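Local coordinates for protein sugar kinase, pfkB family (Thermotoga maritima, PDB 2AJR) that probably acts as an ATP-dependent sugar kinase of the pfkB family, perhaps phosphorylating a fructose phosphate, at residues Asn245-Ser259 / Phe290-Leu302. Numbering follows the deposited sequence.
Sequences NDIVATREGVWLIRS and FLEMAKFGFASAL
A beta hairpin, strands 245-249 and 254-259, packs one face on helix 290-302 through Val248, Trp255 and Ile257 against Leu291, Ala294 and Phe298. The helix runs nearly antiparallel to the first strand and 18° from parallel to the second. No hydrogen bond links the two segments; contact is mainly apolar. Leu291 sets CD2 over one face of the Trp255 indole, 3.6 Å from the centroid of its five-membered ring, while its CD1 meets CB and CG of the same tryptophan. Next along the helix, Ala294 CB takes Val248 CG2 at 3.5 Å and Ile257 CD1 at 4.0 Å, so one small residue touches both strands. Phe298, its CG anti to the backbone N (chi1 -164°), extends toward the hairpin, where Ile257 CG2 lies over one face of the Phe298 ring in a CH-pi contact, 3.6 Å from the ring centroid. Asp246 OD2 lies at the ring edge, 3.3 Å from Phe298 CD2, with carboxylate and ring planes 81° apart; Asp246 OD1 is hydrogen-bonded to Ser240 OG. Farther on, Leu302 CD2 approaches Ser259 OG (4.0 Å), itself hydrogen-bonded to Glu261 O. Strand 236-241 continues the sheet beside 245-249; a helix lying against the sheet in this way belongs to the alpha/beta ribokinase-like fold.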
loop_
_atom_site.group_PDB
_atom_site.type_symbol
_atom_site.label_atom_id
_atom_site.label_comp_id
_atom_site.label_asym_id
_atom_site.label_seq_id
_atom_site.Cartn_x
_atom_site.Cartn_y
_atom_site.Cartn_z
ATOM N N ASN A 245 6.920 -29.907 -2.315
ATOM C CA ASN A 245 7.188 -31.129 -1.581
ATOM C C ASN A 245 7.650 -30.784 -0.188
ATOM O O ASN A 245 8.053 -29.644 0.089
ATOM C CB ASN A 245 8.277 -31.949 -2.248
ATOM C CG ASN A 245 8.141 -31.986 -3.739
ATOM O OD1 ASN A 245 7.354 -32.763 -4.272
ATOM N ND2 ASN A 245 8.907 -31.129 -4.431
ATOM N N ASP A 246 7.589 -31.777 0.691
ATOM C CA ASP A 246 8.018 -31.610 2.075
ATOM C C ASP A 246 8.635 -32.897 2.610
ATOM O O ASP A 246 8.068 -33.987 2.483
ATOM C CB ASP A 246 6.841 -31.172 2.954
ATOM C CG ASP A 246 6.456 -29.705 2.738
ATOM O OD1 ASP A 246 7.224 -28.796 3.154
ATOM O OD2 ASP A 246 5.379 -29.467 2.157
ATOM N N ILE A 247 9.812 -32.754 3.198
ATOM C CA ILE A 247 10.474 -33.841 3.882
ATOM C C ILE A 247 9.960 -33.823 5.307
ATOM O O ILE A 247 9.991 -32.789 5.961
ATOM C CB ILE A 247 12.002 -33.658 3.860
ATOM C CG1 ILE A 247 12.507 -33.712 2.415
ATOM C CG2 ILE A 247 12.680 -34.726 4.700
ATOM C CD1 ILE A 247 13.643 -32.789 2.134
ATOM N N VAL A 248 9.441 -34.951 5.762
ATOM C CA VAL A 248 8.982 -35.094 7.115
ATOM C C VAL A 248 9.921 -36.065 7.802
ATOM O O VAL A 248 10.051 -37.210 7.367
ATOM C CB VAL A 248 7.560 -35.631 7.141
ATOM C CG1 VAL A 248 7.068 -35.767 8.578
ATOM C CG2 VAL A 248 6.648 -34.706 6.342
ATOM N N ALA A 249 10.603 -35.598 8.844
ATOM C CA ALA A 249 11.531 -36.427 9.611
ATOM C C ALA A 249 11.015 -36.602 11.039
ATOM O O ALA A 249 10.642 -35.616 11.698
ATOM C CB ALA A 249 12.916 -35.790 9.636
ATOM N N THR A 250 10.969 -37.858 11.494
ATOM C CA THR A 250 10.699 -38.185 12.894
ATOM C C THR A 250 11.820 -39.070 13.404
ATOM O O THR A 250 12.792 -39.351 12.690
ATOM C CB THR A 250 9.337 -38.919 13.111
ATOM O OG1 THR A 250 9.461 -40.319 12.806
ATOM C CG2 THR A 250 8.236 -38.297 12.277
ATOM N N ARG A 251 11.667 -39.518 14.642
ATOM C CA ARG A 251 12.661 -40.356 15.295
ATOM C C ARG A 251 12.556 -41.771 14.741
ATOM O O ARG A 251 13.529 -42.508 14.776
ATOM C CB ARG A 251 12.501 -40.272 16.831
ATOM C CG ARG A 251 12.563 -38.780 17.279
ATOM C CD ARG A 251 12.482 -38.487 18.775
ATOM N NE ARG A 251 12.720 -37.053 19.030
ATOM C CZ ARG A 251 12.527 -36.441 20.200
ATOM N NH1 ARG A 251 12.063 -37.100 21.252
ATOM N NH2 ARG A 251 12.788 -35.146 20.316
ATOM N N GLU A 252 11.391 -42.122 14.184
ATOM C CA GLU A 252 11.204 -43.411 13.487
ATOM C C GLU A 252 11.703 -43.400 12.024
ATOM O O GLU A 252 11.943 -44.456 11.465
ATOM C CB GLU A 252 9.747 -43.952 13.603
ATOM C CG GLU A 252 8.631 -42.906 13.818
ATOM N N GLY A 253 11.897 -42.229 11.412
ATOM C CA GLY A 253 12.442 -42.168 10.034
ATOM C C GLY A 253 12.136 -40.904 9.238
ATOM O O GLY A 253 11.711 -39.894 9.800
ATOM N N VAL A 254 12.347 -40.965 7.920
ATOM C CA VAL A 254 12.151 -39.812 7.029
ATOM C C VAL A 254 11.231 -40.159 5.849
ATOM O O VAL A 254 11.447 -41.157 5.152
ATOM C CB VAL A 254 13.512 -39.273 6.459
ATOM C CG1 VAL A 254 13.308 -37.988 5.647
ATOM C CG2 VAL A 254 14.547 -39.034 7.586
ATOM N N TRP A 255 10.219 -39.320 5.613
ATOM C CA TRP A 255 9.332 -39.477 4.451
ATOM C C TRP A 255 9.379 -38.227 3.549
ATOM O O TRP A 255 9.915 -37.189 3.950
ATOM C CB TRP A 255 7.902 -39.738 4.901
ATOM C CG TRP A 255 7.722 -41.007 5.663
ATOM C CD1 TRP A 255 7.214 -42.187 5.192
ATOM C CD2 TRP A 255 8.022 -41.226 7.044
ATOM N NE1 TRP A 255 7.191 -43.118 6.188
ATOM C CE2 TRP A 255 7.683 -42.559 7.335
ATOM C CE3 TRP A 255 8.555 -40.425 8.060
ATOM C CZ2 TRP A 255 7.857 -43.112 8.602
ATOM C CZ3 TRP A 255 8.722 -40.968 9.313
ATOM C CH2 TRP A 255 8.376 -42.301 9.578
ATOM N N LEU A 256 8.841 -38.353 2.332
ATOM C CA LEU A 256 8.745 -37.250 1.374
ATOM C C LEU A 256 7.357 -37.213 0.809
ATOM O O LEU A 256 6.905 -38.198 0.231
ATOM C CB LEU A 256 9.729 -37.435 0.232
ATOM C CG LEU A 256 9.718 -36.387 -0.883
ATOM C CD1 LEU A 256 9.920 -34.973 -0.329
ATOM C CD2 LEU A 256 10.808 -36.736 -1.931
ATOM N N ILE A 257 6.679 -36.084 0.996
ATOM C CA ILE A 257 5.335 -35.850 0.480
ATOM C C ILE A 257 5.477 -34.979 -0.772
ATOM O O ILE A 257 6.116 -33.907 -0.718
ATOM C CB ILE A 257 4.445 -35.100 1.522
ATOM C CG1 ILE A 257 4.444 -35.833 2.863
ATOM C CG2 ILE A 257 3.043 -34.953 1.021
ATOM C CD1 ILE A 257 3.824 -35.059 3.973
ATOM N N ARG A 258 4.905 -35.425 -1.889
ATOM C CA ARG A 258 4.995 -34.663 -3.139
ATOM C C ARG A 258 3.632 -34.362 -3.715
ATOM O O ARG A 258 2.764 -35.240 -3.742
ATOM C CB ARG A 258 5.718 -35.458 -4.199
ATOM C CG ARG A 258 7.152 -35.774 -3.927
ATOM C CD ARG A 258 7.687 -36.392 -5.165
ATOM N NE ARG A 258 9.098 -36.708 -5.088
ATOM C CZ ARG A 258 10.081 -35.929 -5.525
ATOM N NH1 ARG A 258 9.818 -34.724 -6.027
ATOM N NH2 ARG A 258 11.341 -36.363 -5.442
ATOM N N SER A 259 3.456 -33.137 -4.204
ATOM C CA SER A 259 2.281 -32.815 -4.998
ATOM C C SER A 259 2.320 -33.622 -6.297
ATOM O O SER A 259 3.327 -33.617 -6.980
ATOM C CB SER A 259 2.252 -31.327 -5.330
ATOM O OG SER A 259 1.251 -31.056 -6.294
ATOM N N PHE A 290 2.390 -38.182 13.691
ATOM C CA PHE A 290 3.106 -37.104 13.024
ATOM C C PHE A 290 3.080 -37.170 11.506
ATOM O O PHE A 290 2.835 -36.164 10.852
ATOM C CB PHE A 290 4.545 -37.049 13.527
ATOM C CG PHE A 290 4.651 -36.698 14.978
ATOM C CD1 PHE A 290 4.131 -35.502 15.449
ATOM C CD2 PHE A 290 5.257 -37.563 15.884
ATOM C CE1 PHE A 290 4.210 -35.176 16.801
ATOM C CE2 PHE A 290 5.356 -37.235 17.236
ATOM C CZ PHE A 290 4.829 -36.042 17.693
ATOM N N LEU A 291 3.328 -38.333 10.931
ATOM C CA LEU A 291 3.284 -38.438 9.484
ATOM C C LEU A 291 1.894 -38.030 9.012
ATOM O O LEU A 291 1.764 -37.189 8.111
ATOM C CB LEU A 291 3.637 -39.844 8.982
ATOM C CG LEU A 291 3.720 -39.912 7.443
ATOM C CD1 LEU A 291 4.708 -38.885 6.908
ATOM C CD2 LEU A 291 4.053 -41.310 6.934
ATOM N N GLU A 292 0.858 -38.591 9.637
ATOM C CA GLU A 292 -0.522 -38.219 9.273
ATOM C C GLU A 292 -0.824 -36.735 9.534
ATOM O O GLU A 292 -1.576 -36.122 8.782
ATOM C CB GLU A 292 -1.548 -39.127 9.946
ATOM C CG GLU A 292 -1.417 -40.607 9.535
ATOM C CD GLU A 292 -1.844 -40.884 8.097
ATOM O OE1 GLU A 292 -2.982 -40.541 7.719
ATOM O OE2 GLU A 292 -1.051 -41.476 7.342
HETATM N N MSE A 293 -0.213 -36.150 10.561
HETATM C CA MSE A 293 -0.288 -34.700 10.752
HETATM C C MSE A 293 0.282 -33.933 9.586
HETATM O O MSE A 293 -0.364 -33.032 9.081
HETATM C CB MSE A 293 0.498 -34.257 11.962
HETATM C CG MSE A 293 -0.267 -34.273 13.246
HETATM SE SE MSE A 293 0.866 -33.548 14.651
HETATM C CE MSE A 293 1.713 -32.176 13.702
ATOM N N ALA A 294 1.506 -34.273 9.179
ATOM C CA ALA A 294 2.140 -33.612 8.038
ATOM C C ALA A 294 1.335 -33.805 6.746
ATOM O O ALA A 294 1.235 -32.884 5.938
ATOM C CB ALA A 294 3.555 -34.104 7.859
ATOM N N LYS A 295 0.755 -34.992 6.568
ATOM C CA LYS A 295 -0.047 -35.297 5.374
ATOM C C LYS A 295 -1.294 -34.442 5.314
ATOM O O LYS A 295 -1.681 -33.961 4.248
ATOM C CB LYS A 295 -0.451 -36.780 5.339
ATOM C CG LYS A 295 0.671 -37.717 4.847
ATOM C CD LYS A 295 0.417 -39.191 5.172
ATOM C CE LYS A 295 -0.706 -39.795 4.321
ATOM N NZ LYS A 295 -0.972 -41.217 4.677
ATOM N N PHE A 296 -1.939 -34.282 6.461
ATOM C CA PHE A 296 -3.126 -33.459 6.540
ATOM C C PHE A 296 -2.737 -31.992 6.332
ATOM O O PHE A 296 -3.456 -31.238 5.676
ATOM C CB PHE A 296 -3.829 -33.651 7.884
ATOM C CG PHE A 296 -5.181 -32.992 7.961
ATOM C CD1 PHE A 296 -6.308 -33.642 7.494
ATOM C CD2 PHE A 296 -5.322 -31.731 8.501
ATOM C CE1 PHE A 296 -7.552 -33.042 7.561
ATOM C CE2 PHE A 296 -6.557 -31.129 8.576
ATOM C CZ PHE A 296 -7.678 -31.785 8.100
ATOM N N GLY A 297 -1.589 -31.600 6.877
ATOM C CA GLY A 297 -1.067 -30.261 6.677
ATOM C C GLY A 297 -0.860 -30.001 5.202
ATOM O O GLY A 297 -1.259 -28.949 4.691
ATOM N N PHE A 298 -0.268 -30.979 4.515
ATOM C CA PHE A 298 0.053 -30.851 3.094
ATOM C C PHE A 298 -1.232 -30.698 2.296
ATOM O O PHE A 298 -1.303 -29.872 1.402
ATOM C CB PHE A 298 0.879 -32.060 2.601
ATOM C CG PHE A 298 1.572 -31.834 1.282
ATOM C CD1 PHE A 298 0.916 -32.087 0.083
ATOM C CD2 PHE A 298 2.871 -31.356 1.239
ATOM C CE1 PHE A 298 1.551 -31.861 -1.133
ATOM C CE2 PHE A 298 3.514 -31.132 0.029
ATOM C CZ PHE A 298 2.856 -31.390 -1.159
ATOM N N ALA A 299 -2.252 -31.476 2.648
ATOM C CA ALA A 299 -3.567 -31.372 2.017
ATOM C C ALA A 299 -4.119 -29.949 2.115
ATOM O O ALA A 299 -4.622 -29.412 1.128
ATOM C CB ALA A 299 -4.536 -32.355 2.650
ATOM N N SER A 300 -4.028 -29.340 3.299
ATOM C CA SER A 300 -4.543 -27.981 3.491
ATOM C C SER A 300 -3.784 -26.987 2.618
ATOM O O SER A 300 -4.404 -26.159 1.930
ATOM C CB SER A 300 -4.463 -27.555 4.963
ATOM O OG SER A 300 -5.002 -28.561 5.817
ATOM N N ALA A 301 -2.448 -27.096 2.643
ATOM C CA ALA A 301 -1.594 -26.248 1.837
ATOM C C ALA A 301 -2.052 -26.312 0.392
ATOM O O ALA A 301 -2.226 -25.277 -0.242
ATOM C CB ALA A 301 -0.129 -26.669 1.962
ATOM N N LEU A 302 -2.270 -27.520 -0.124
ATOM C CA LEU A 302 -2.702 -27.670 -1.501
ATOM C C LEU A 302 -4.013 -26.951 -1.694
ATOM O O LEU A 302 -4.189 -26.269 -2.701
ATOM C CB LEU A 302 -2.844 -29.148 -1.921
ATOM C CG LEU A 302 -1.525 -29.850 -2.280
ATOM C CD1 LEU A 302 -1.747 -31.304 -2.575
ATOM C CD2 LEU A 302 -0.815 -29.162 -3.452
#